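Local coordinates for coenzyme Q-binding protein COQ10 START domain-containing protein (Thermus thermophilus, PDB 2D4R) that is of unknown function but has a START-like fold and probably binds a lipid or similar hydrophobic ligand, at residues A[4-17]-A[128-142]. Sequence-based numbering, arbitrary orientation.
Sequences VRAERYIPAPPERV and QENVESLLKGLEERV
Strand-on-helix packing joins edge strand 4-10 to helix 128-142, part of the long C-terminal helix, with A6, R8 and I10 facing V131, L135, L138 and E139. Strand and helix run roughly parallel, their axes 27° apart and 7.4 Å at closest approach. Small A6 lets the helix come near: its CB lies 3.7 Å from both V131 CG2 and L135 CD1. I10, branched at CB, reaches two ways; CG1, anti to the carbonyl carbon (chi1 -67°), continues to CD1, 3.7 Å from L138 CG, while CG2 meets V142 CG1. That same CG1 of V142 also packs on A12 CB at 3.5 Å, just past the strand.

R8 suits the partly exposed margin because its extended aliphatic part packs on L135 while the guanidinium reaches polar partners. K136 CG lies over one guanidinium face, toward its rim. E139 OE1 pairs with R8 NH1 through charge alone, at a long 3.9 Å and well out of the guanidinium plane; a water links R8 NH2 to E132 O. A leucine in place of R8 would probably leave E139 without this opposite charge and the water without its guanidinium partner. L135 and L138 also touch W91 and F93, respectively, of strand 86-95. A long helix packed against a curved antiparallel sheet characterises the helix-grip fold of the Bet v 1-like group, to which START domains belong.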
ATOM      1  N   VAL A   4      10.095  -3.346   4.669  1.00 44.73           N
ATOM      2  CA  VAL A   4      10.407  -2.853   3.331  1.00 41.25           C
ATOM      3  C   VAL A   4       9.957  -1.392   3.269  1.00 40.00           C
ATOM      4  O   VAL A   4       9.054  -0.988   3.988  1.00 39.35           O
ATOM      5  CB  VAL A   4       9.659  -3.685   2.253  1.00 40.89           C
ATOM      6  CG1 VAL A   4       9.602  -2.931   0.948  1.00 51.87           C
ATOM      7  CG2 VAL A   4      10.366  -5.007   2.034  1.00 29.93           C
ATOM      8  N   ARG A   5      10.597  -0.588   2.436  1.00 43.74           N
ATOM      9  CA  ARG A   5      10.114   0.769   2.222  1.00 46.52           C
ATOM     10  C   ARG A   5      10.413   1.233   0.817  1.00 49.95           C
ATOM     11  O   ARG A   5      11.504   1.004   0.295  1.00 48.81           O
ATOM     12  CB  ARG A   5      10.755   1.723   3.218  1.00 53.38           C
ATOM     13  CG  ARG A   5      12.248   1.643   3.247  1.00 60.26           C
ATOM     14  CD  ARG A   5      12.833   2.770   2.440  1.00 70.90           C
ATOM     15  NE  ARG A   5      12.270   4.058   2.834  1.00 67.31           N
ATOM     16  CZ  ARG A   5      12.630   5.214   2.287  1.00 56.20           C
ATOM     17  NH1 ARG A   5      12.079   6.353   2.692  1.00 36.49           N
ATOM     18  NH2 ARG A   5      13.547   5.219   1.329  1.00 43.94           N
ATOM     19  N   ALA A   6       9.426   1.874   0.207  1.00 47.92           N
ATOM     20  CA  ALA A   6       9.578   2.419  -1.125  1.00 44.84           C
ATOM     21  C   ALA A   6       9.376   3.922  -1.030  1.00 47.67           C
ATOM     22  O   ALA A   6       8.680   4.407  -0.134  1.00 44.52           O
ATOM     23  CB  ALA A   6       8.554   1.803  -2.057  1.00 43.42           C
ATOM     24  N   GLU A   7       9.991   4.648  -1.960  1.00 49.60           N
ATOM     25  CA  GLU A   7       9.983   6.107  -1.976  1.00 47.01           C
ATOM     26  C   GLU A   7       9.784   6.526  -3.425  1.00 48.41           C
ATOM     27  O   GLU A   7      10.421   5.981  -4.324  1.00 48.22           O
ATOM     28  CB  GLU A   7      11.328   6.625  -1.454  1.00 51.50           C
ATOM     29  CG  GLU A   7      11.377   8.091  -1.066  1.00 60.12           C
ATOM     30  CD  GLU A   7      12.667   8.446  -0.343  1.00 66.68           C
ATOM     31  OE1 GLU A   7      13.744   8.375  -0.974  1.00 68.10           O
ATOM     32  OE2 GLU A   7      12.606   8.791   0.859  1.00 71.43           O
ATOM     33  N   ARG A   8       8.895   7.481  -3.665  1.00 49.78           N
ATOM     34  CA  ARG A   8       8.605   7.865  -5.034  1.00 47.62           C
ATOM     35  C   ARG A   8       8.146   9.319  -5.122  1.00 54.35           C
ATOM     36  O   ARG A   8       7.331   9.781  -4.304  1.00 53.31           O
ATOM     37  CB  ARG A   8       7.539   6.931  -5.613  1.00 44.66           C
ATOM     38  CG  ARG A   8       7.327   7.052  -7.113  1.00 40.70           C
ATOM     39  CD  ARG A   8       6.529   5.872  -7.616  1.00 45.79           C
ATOM     40  NE  ARG A   8       6.253   5.932  -9.045  1.00 41.63           N
ATOM     41  CZ  ARG A   8       7.080   5.483  -9.982  1.00 48.55           C
ATOM     42  NH1 ARG A   8       6.744   5.571 -11.264  1.00 49.11           N
ATOM     43  NH2 ARG A   8       8.247   4.955  -9.639  1.00 50.56           N
ATOM     44  N   TYR A   9       8.678  10.036  -6.115  1.00 51.26           N
ATOM     45  CA  TYR A   9       8.300  11.426  -6.350  1.00 48.36           C
ATOM     46  C   TYR A   9       7.134  11.515  -7.329  1.00 44.31           C
ATOM     47  O   TYR A   9       7.184  10.939  -8.417  1.00 44.18           O
ATOM     48  CB  TYR A   9       9.486  12.223  -6.904  1.00 45.34           C
ATOM     49  CG  TYR A   9       9.096  13.612  -7.335  1.00 47.11           C
ATOM     50  CD1 TYR A   9       8.901  14.621  -6.390  1.00 44.88           C
ATOM     51  CD2 TYR A   9       8.845  13.906  -8.680  1.00 44.03           C
ATOM     52  CE1 TYR A   9       8.455  15.883  -6.769  1.00 46.54           C
ATOM     53  CE2 TYR A   9       8.402  15.170  -9.070  1.00 40.07           C
ATOM     54  CZ  TYR A   9       8.205  16.151  -8.106  1.00 38.35           C
ATOM     55  OH  TYR A   9       7.727  17.388  -8.468  1.00 41.63           O
ATOM     56  N   ILE A  10       6.086  12.238  -6.940  1.00 37.32           N
ATOM     57  CA  ILE A  10       4.935  12.427  -7.819  1.00 40.40           C
ATOM     58  C   ILE A  10       4.652  13.909  -8.092  1.00 37.91           C
ATOM     59  O   ILE A  10       4.463  14.703  -7.177  1.00 36.91           O
ATOM     60  CB  ILE A  10       3.680  11.751  -7.226  1.00 37.79           C
ATOM     61  CG1 ILE A  10       3.888  10.228  -7.220  1.00 44.60           C
ATOM     62  CG2 ILE A  10       2.439  12.120  -8.035  1.00 37.08           C
ATOM     63  CD1 ILE A  10       2.761   9.430  -6.576  1.00 39.64           C
ATOM     64  N   PRO A  11       4.633  14.297  -9.373  1.00 39.15           N
ATOM     65  CA  PRO A  11       4.376  15.688  -9.767  1.00 41.53           C
ATOM     66  C   PRO A  11       2.937  16.159  -9.526  1.00 41.17           C
ATOM     67  O   PRO A  11       2.142  16.258 -10.455  1.00 38.63           O
ATOM     68  CB  PRO A  11       4.756  15.713 -11.243  1.00 40.56           C
ATOM     69  CG  PRO A  11       4.601  14.300 -11.694  1.00 39.22           C
ATOM     70  CD  PRO A  11       4.970  13.449 -10.529  1.00 40.54           C
ATOM     71  N   ALA A  12       2.624  16.457  -8.267  1.00 41.70           N
ATOM     72  CA  ALA A  12       1.303  16.940  -7.877  1.00 31.22           C
ATOM     73  C   ALA A  12       1.357  17.311  -6.399  1.00 33.76           C
ATOM     74  O   ALA A  12       2.112  16.717  -5.639  1.00 33.40           O
ATOM     75  CB  ALA A  12       0.259  15.865  -8.123  1.00 26.88           C
ATOM     76  N   PRO A  13       0.562  18.305  -5.974  1.00 37.54           N
ATOM     77  CA  PRO A  13       0.578  18.707  -4.567  1.00 38.67           C
ATOM     78  C   PRO A  13       0.208  17.589  -3.612  1.00 38.93           C
ATOM     79  O   PRO A  13      -0.717  16.817  -3.861  1.00 37.03           O
ATOM     80  CB  PRO A  13      -0.412  19.868  -4.502  1.00 35.56           C
ATOM     81  CG  PRO A  13      -1.296  19.673  -5.668  1.00 43.35           C
ATOM     82  CD  PRO A  13      -0.456  19.040  -6.741  1.00 40.91           C
ATOM     83  N   PRO A  14       0.929  17.505  -2.489  1.00 42.00           N
ATOM     84  CA  PRO A  14       0.724  16.493  -1.451  1.00 41.89           C
ATOM     85  C   PRO A  14      -0.737  16.223  -1.132  1.00 41.28           C
ATOM     86  O   PRO A  14      -1.142  15.077  -0.979  1.00 43.84           O
ATOM     87  CB  PRO A  14       1.487  17.049  -0.247  1.00 41.95           C
ATOM     88  CG  PRO A  14       2.542  17.932  -0.851  1.00 41.31           C
ATOM     89  CD  PRO A  14       1.907  18.530  -2.077  1.00 42.32           C
ATOM     90  N   GLU A  15      -1.531  17.277  -1.028  1.00 45.63           N
ATOM     91  CA  GLU A  15      -2.925  17.103  -0.649  1.00 47.54           C
ATOM     92  C   GLU A  15      -3.657  16.290  -1.711  1.00 45.15           C
ATOM     93  O   GLU A  15      -4.537  15.485  -1.398  1.00 43.60           O
ATOM     94  CB  GLU A  15      -3.615  18.459  -0.472  1.00 52.71           C
ATOM     95  CG  GLU A  15      -5.075  18.321  -0.030  1.00 62.55           C
ATOM     96  CD  GLU A  15      -5.485  19.330   1.031  1.00 68.92           C
ATOM     97  OE1 GLU A  15      -5.068  20.509   0.938  1.00 71.87           O
ATOM     98  OE2 GLU A  15      -6.232  18.942   1.958  1.00 63.32           O
ATOM     99  N   ARG A  16      -3.285  16.502  -2.970  1.00 44.81           N
ATOM    100  CA  ARG A  16      -3.941  15.820  -4.075  1.00 38.64           C
ATOM    101  C   ARG A  16      -3.479  14.365  -4.139  1.00 37.20           C
ATOM    102  O   ARG A  16      -4.292  13.463  -4.290  1.00 36.68           O
ATOM    103  CB  ARG A  16      -3.633  16.534  -5.392  1.00 37.03           C
ATOM    104  CG  ARG A  16      -4.337  15.957  -6.629  1.00 33.09           C
ATOM    105  CD  ARG A  16      -4.070  16.847  -7.857  1.00 34.74           C
ATOM    106  NE  ARG A  16      -4.280  18.256  -7.528  1.00 33.69           N
ATOM    107  CZ  ARG A  16      -3.700  19.280  -8.148  1.00 29.82           C
ATOM    108  NH1 ARG A  16      -3.973  20.517  -7.763  1.00 18.77           N
ATOM    109  NH2 ARG A  16      -2.852  19.079  -9.151  1.00 31.26           N
ATOM    110  N   VAL A  17      -2.175  14.142  -4.009  1.00 34.70           N
ATOM    111  CA  VAL A  17      -1.637  12.787  -4.008  1.00 33.54           C
ATOM    112  C   VAL A  17      -2.211  12.003  -2.822  1.00 34.98           C
ATOM    113  O   VAL A  17      -2.590  10.841  -2.955  1.00 30.32           O
ATOM    114  CB  VAL A  17      -0.084  12.804  -3.929  1.00 34.36           C
ATOM    115  CG1 VAL A  17       0.477  11.373  -3.980  1.00 27.81           C
ATOM    116  CG2 VAL A  17       0.484  13.640  -5.085  1.00 33.16           C
ATOM    117  N   GLN A 128       9.345  -5.954  -1.616  1.00 33.65           N
ATOM    118  CA  GLN A 128       9.910  -4.683  -2.044  1.00 36.39           C
ATOM    119  C   GLN A 128       9.283  -4.284  -3.363  1.00 28.12           C
ATOM    120  O   GLN A 128       8.967  -3.125  -3.578  1.00 33.65           O
ATOM    121  CB  GLN A 128      11.431  -4.782  -2.210  1.00 40.82           C
ATOM    122  CG  GLN A 128      12.218  -4.385  -0.981  1.00 46.40           C
ATOM    123  CD  GLN A 128      12.134  -2.906  -0.702  1.00 48.51           C
ATOM    124  OE1 GLN A 128      12.300  -2.463   0.433  1.00 56.85           O
ATOM    125  NE2 GLN A 128      11.870  -2.127  -1.739  1.00 47.28           N
ATOM    126  N   GLU A 129       9.108  -5.254  -4.246  1.00 26.73           N
ATOM    127  CA  GLU A 129       8.540  -4.975  -5.543  1.00 32.22           C
ATOM    128  C   GLU A 129       7.097  -4.538  -5.349  1.00 37.95           C
ATOM    129  O   GLU A 129       6.636  -3.577  -5.980  1.00 36.37           O
ATOM    130  CB  GLU A 129       8.615  -6.214  -6.428  1.00 39.70           C
ATOM    131  CG  GLU A 129      10.037  -6.656  -6.762  1.00 47.00           C
ATOM    132  CD  GLU A 129      10.866  -5.559  -7.421  1.00 54.70           C
ATOM    133  OE1 GLU A 129      11.626  -4.870  -6.702  1.00 54.60           O
ATOM    134  OE2 GLU A 129      10.762  -5.390  -8.657  1.00 55.38           O
ATOM    135  N   ASN A 130       6.393  -5.223  -4.449  1.00 36.25           N
ATOM    136  CA  ASN A 130       4.992  -4.919  -4.225  1.00 34.07           C
ATOM    137  C   ASN A 130       4.751  -3.482  -3.787  1.00 30.61           C
ATOM    138  O   ASN A 130       3.873  -2.817  -4.337  1.00 33.31           O
ATOM    139  CB  ASN A 130       4.379  -5.896  -3.220  1.00 42.06           C
ATOM    140  CG  ASN A 130       3.862  -7.170  -3.887  1.00 57.81           C
ATOM    141  OD1 ASN A 130       4.637  -7.945  -4.460  1.00 64.36           O
ATOM    142  ND2 ASN A 130       2.545  -7.389  -3.818  1.00 59.12           N
ATOM    143  N   VAL A 131       5.526  -2.984  -2.826  1.00 31.48           N
ATOM    144  CA  VAL A 131       5.336  -1.597  -2.385  1.00 37.62           C
ATOM    145  C   VAL A 131       5.865  -0.548  -3.362  1.00 37.91           C
ATOM    146  O   VAL A 131       5.313   0.545  -3.452  1.00 36.87           O
ATOM    147  CB  VAL A 131       5.968  -1.320  -0.999  1.00 32.51           C
ATOM    148  CG1 VAL A 131       5.310  -2.180   0.047  1.00 24.32           C
ATOM    149  CG2 VAL A 131       7.454  -1.547  -1.044  1.00 34.85           C
ATOM    150  N   GLU A 132       6.931  -0.876  -4.085  1.00 39.33           N
ATOM    151  CA  GLU A 132       7.407  -0.021  -5.169  1.00 37.81           C
ATOM    152  C   GLU A 132       6.326   0.121  -6.242  1.00 39.22           C
ATOM    153  O   GLU A 132       6.111   1.212  -6.785  1.00 36.92           O
ATOM    154  CB  GLU A 132       8.675  -0.612  -5.787  1.00 38.85           C
ATOM    155  CG  GLU A 132       9.953  -0.276  -5.043  1.00 40.49           C
ATOM    156  CD  GLU A 132      11.147  -1.049  -5.574  1.00 45.66           C
ATOM    157  OE1 GLU A 132      12.196  -1.060  -4.897  1.00 40.63           O
ATOM    158  OE2 GLU A 132      11.035  -1.650  -6.665  1.00 50.07           O
ATOM    159  N   SER A 133       5.638  -0.983  -6.530  1.00 36.11           N
ATOM    160  CA  SER A 133       4.582  -0.991  -7.543  1.00 38.63           C
ATOM    161  C   SER A 133       3.309  -0.313  -7.056  1.00 36.56           C
ATOM    162  O   SER A 133       2.587   0.297  -7.840  1.00 29.95           O
ATOM    163  CB  SER A 133       4.244  -2.422  -7.957  1.00 38.07           C
ATOM    164  OG  SER A 133       3.466  -3.057  -6.961  1.00 50.00           O
ATOM    165  N   LEU A 134       3.026  -0.425  -5.763  1.00 36.67           N
ATOM    166  CA  LEU A 134       1.872   0.274  -5.216  1.00 38.58           C
ATOM    167  C   LEU A 134       2.062   1.766  -5.438  1.00 33.88           C
ATOM    168  O   LEU A 134       1.100   2.493  -5.664  1.00 36.46           O
ATOM    169  CB  LEU A 134       1.690  -0.033  -3.718  1.00 34.75           C
ATOM    170  CG  LEU A 134       1.028  -1.373  -3.347  1.00 37.42           C
ATOM    171  CD1 LEU A 134       0.762  -1.431  -1.855  1.00 36.17           C
ATOM    172  CD2 LEU A 134      -0.286  -1.537  -4.098  1.00 33.92           C
ATOM    173  N   LEU A 135       3.313   2.212  -5.405  1.00 36.11           N
ATOM    174  CA  LEU A 135       3.615   3.637  -5.538  1.00 35.59           C
ATOM    175  C   LEU A 135       3.687   4.108  -6.989  1.00 34.66           C
ATOM    176  O   LEU A 135       3.328   5.239  -7.303  1.00 34.10           O
ATOM    177  CB  LEU A 135       4.937   3.963  -4.851  1.00 36.65           C
ATOM    178  CG  LEU A 135       4.980   3.942  -3.332  1.00 34.30           C
ATOM    179  CD1 LEU A 135       6.267   4.635  -2.890  1.00 39.23           C
ATOM    180  CD2 LEU A 135       3.773   4.650  -2.759  1.00 22.56           C
ATOM    181  N   LYS A 136       4.166   3.243  -7.871  1.00 35.67           N
ATOM    182  CA  LYS A 136       4.192   3.563  -9.289  1.00 36.11           C
ATOM    183  C   LYS A 136       2.757   3.566  -9.812  1.00 34.26           C
ATOM    184  O   LYS A 136       2.409   4.340 -10.699  1.00 36.10           O
ATOM    185  CB  LYS A 136       5.046   2.530 -10.041  1.00 35.56           C
ATOM    186  CG  LYS A 136       5.241   2.824 -11.518  1.00 41.12           C
ATOM    187  CD  LYS A 136       4.161   2.153 -12.361  1.00 48.47           C
ATOM    188  CE  LYS A 136       4.478   2.288 -13.832  1.00 56.99           C
ATOM    189  NZ  LYS A 136       5.882   1.881 -14.102  1.00 57.40           N
ATOM    190  N   GLY A 137       1.926   2.698  -9.245  1.00 32.04           N
ATOM    191  CA  GLY A 137       0.517   2.700  -9.581  1.00 27.98           C
ATOM    192  C   GLY A 137      -0.188   3.957  -9.094  1.00 27.56           C
ATOM    193  O   GLY A 137      -1.126   4.424  -9.735  1.00 26.81           O
ATOM    194  N   LEU A 138       0.250   4.511  -7.966  1.00 28.58           N
ATOM    195  CA  LEU A 138      -0.332   5.765  -7.474  1.00 31.61           C
ATOM    196  C   LEU A 138       0.084   6.928  -8.379  1.00 33.53           C
ATOM    197  O   LEU A 138      -0.717   7.827  -8.641  1.00 33.71           O
ATOM    198  CB  LEU A 138       0.077   6.033  -6.007  1.00 21.86           C
ATOM    199  CG  LEU A 138      -0.114   7.454  -5.448  1.00 26.12           C
ATOM    200  CD1 LEU A 138      -1.568   7.864  -5.588  1.00 16.20           C
ATOM    201  CD2 LEU A 138       0.314   7.522  -3.984  1.00 22.91           C
ATOM    202  N   GLU A 139       1.321   6.887  -8.872  1.00 33.89           N
ATOM    203  CA  GLU A 139       1.810   7.850  -9.861  1.00 37.84           C
ATOM    204  C   GLU A 139       0.856   7.886 -11.037  1.00 39.33           C
ATOM    205  O   GLU A 139       0.490   8.952 -11.536  1.00 42.89           O
ATOM    206  CB  GLU A 139       3.191   7.434 -10.369  1.00 45.62           C
ATOM    207  CG  GLU A 139       4.318   8.381 -10.025  1.00 52.55           C
ATOM    208  CD  GLU A 139       4.683   9.305 -11.171  1.00 60.45           C
ATOM    209  OE1 GLU A 139       5.881   9.398 -11.512  1.00 61.83           O
ATOM    210  OE2 GLU A 139       3.771   9.947 -11.726  1.00 68.08           O
ATOM    211  N   GLU A 140       0.449   6.700 -11.470  1.00 39.51           N
ATOM    212  CA  GLU A 140      -0.355   6.562 -12.665  1.00 40.28           C
ATOM    213  C   GLU A 140      -1.805   6.932 -12.414  1.00 39.97           C
ATOM    214  O   GLU A 140      -2.550   7.231 -13.349  1.00 31.72           O
ATOM    215  CB  GLU A 140      -0.258   5.129 -13.182  1.00 47.52           C
ATOM    216  CG  GLU A 140       1.147   4.754 -13.636  1.00 55.78           C
ATOM    217  CD  GLU A 140       1.222   3.347 -14.185  1.00 61.98           C
ATOM    218  OE1 GLU A 140       0.516   2.472 -13.641  1.00 61.24           O
ATOM    219  OE2 GLU A 140       1.980   3.117 -15.157  1.00 63.41           O
ATOM    220  N   ARG A 141      -2.208   6.903 -11.148  1.00 37.60           N
ATOM    221  CA  ARG A 141      -3.553   7.327 -10.792  1.00 37.31           C
ATOM    222  C   ARG A 141      -3.574   8.841 -10.896  1.00 34.24           C
ATOM    223  O   ARG A 141      -4.479   9.427 -11.485  1.00 37.42           O
ATOM    224  CB  ARG A 141      -3.885   6.909  -9.358  1.00 37.94           C
ATOM    225  CG  ARG A 141      -5.303   6.414  -9.122  1.00 35.61           C
ATOM    226  CD  ARG A 141      -6.362   7.303  -9.735  1.00 35.90           C
ATOM    227  NE  ARG A 141      -7.546   7.422  -8.877  1.00 36.86           N
ATOM    228  CZ  ARG A 141      -8.707   7.953  -9.264  1.00 36.42           C
ATOM    229  NH1 ARG A 141      -8.852   8.413 -10.500  1.00 41.53           N
ATOM    230  NH2 ARG A 141      -9.722   8.047  -8.416  1.00 30.19           N
ATOM    231  N   VAL A 142      -2.550   9.462 -10.322  1.00 33.13           N
ATOM    232  CA  VAL A 142      -2.516  10.906 -10.157  1.00 31.77           C
ATOM    233  C   VAL A 142      -2.418  11.589 -11.514  1.00 35.32           C
ATOM    234  O   VAL A 142      -3.035  12.633 -11.730  1.00 40.68           O
ATOM    235  CB  VAL A 142      -1.325  11.343  -9.247  1.00 28.61           C
ATOM    236  CG1 VAL A 142      -1.272  12.846  -9.127  1.00 21.00           C
ATOM    237  CG2 VAL A 142      -1.479  10.734  -7.862  1.00 23.86           C
TER
HETATM  238  O   HOH W   1       8.248   3.315  -6.832  1.00 35.56           O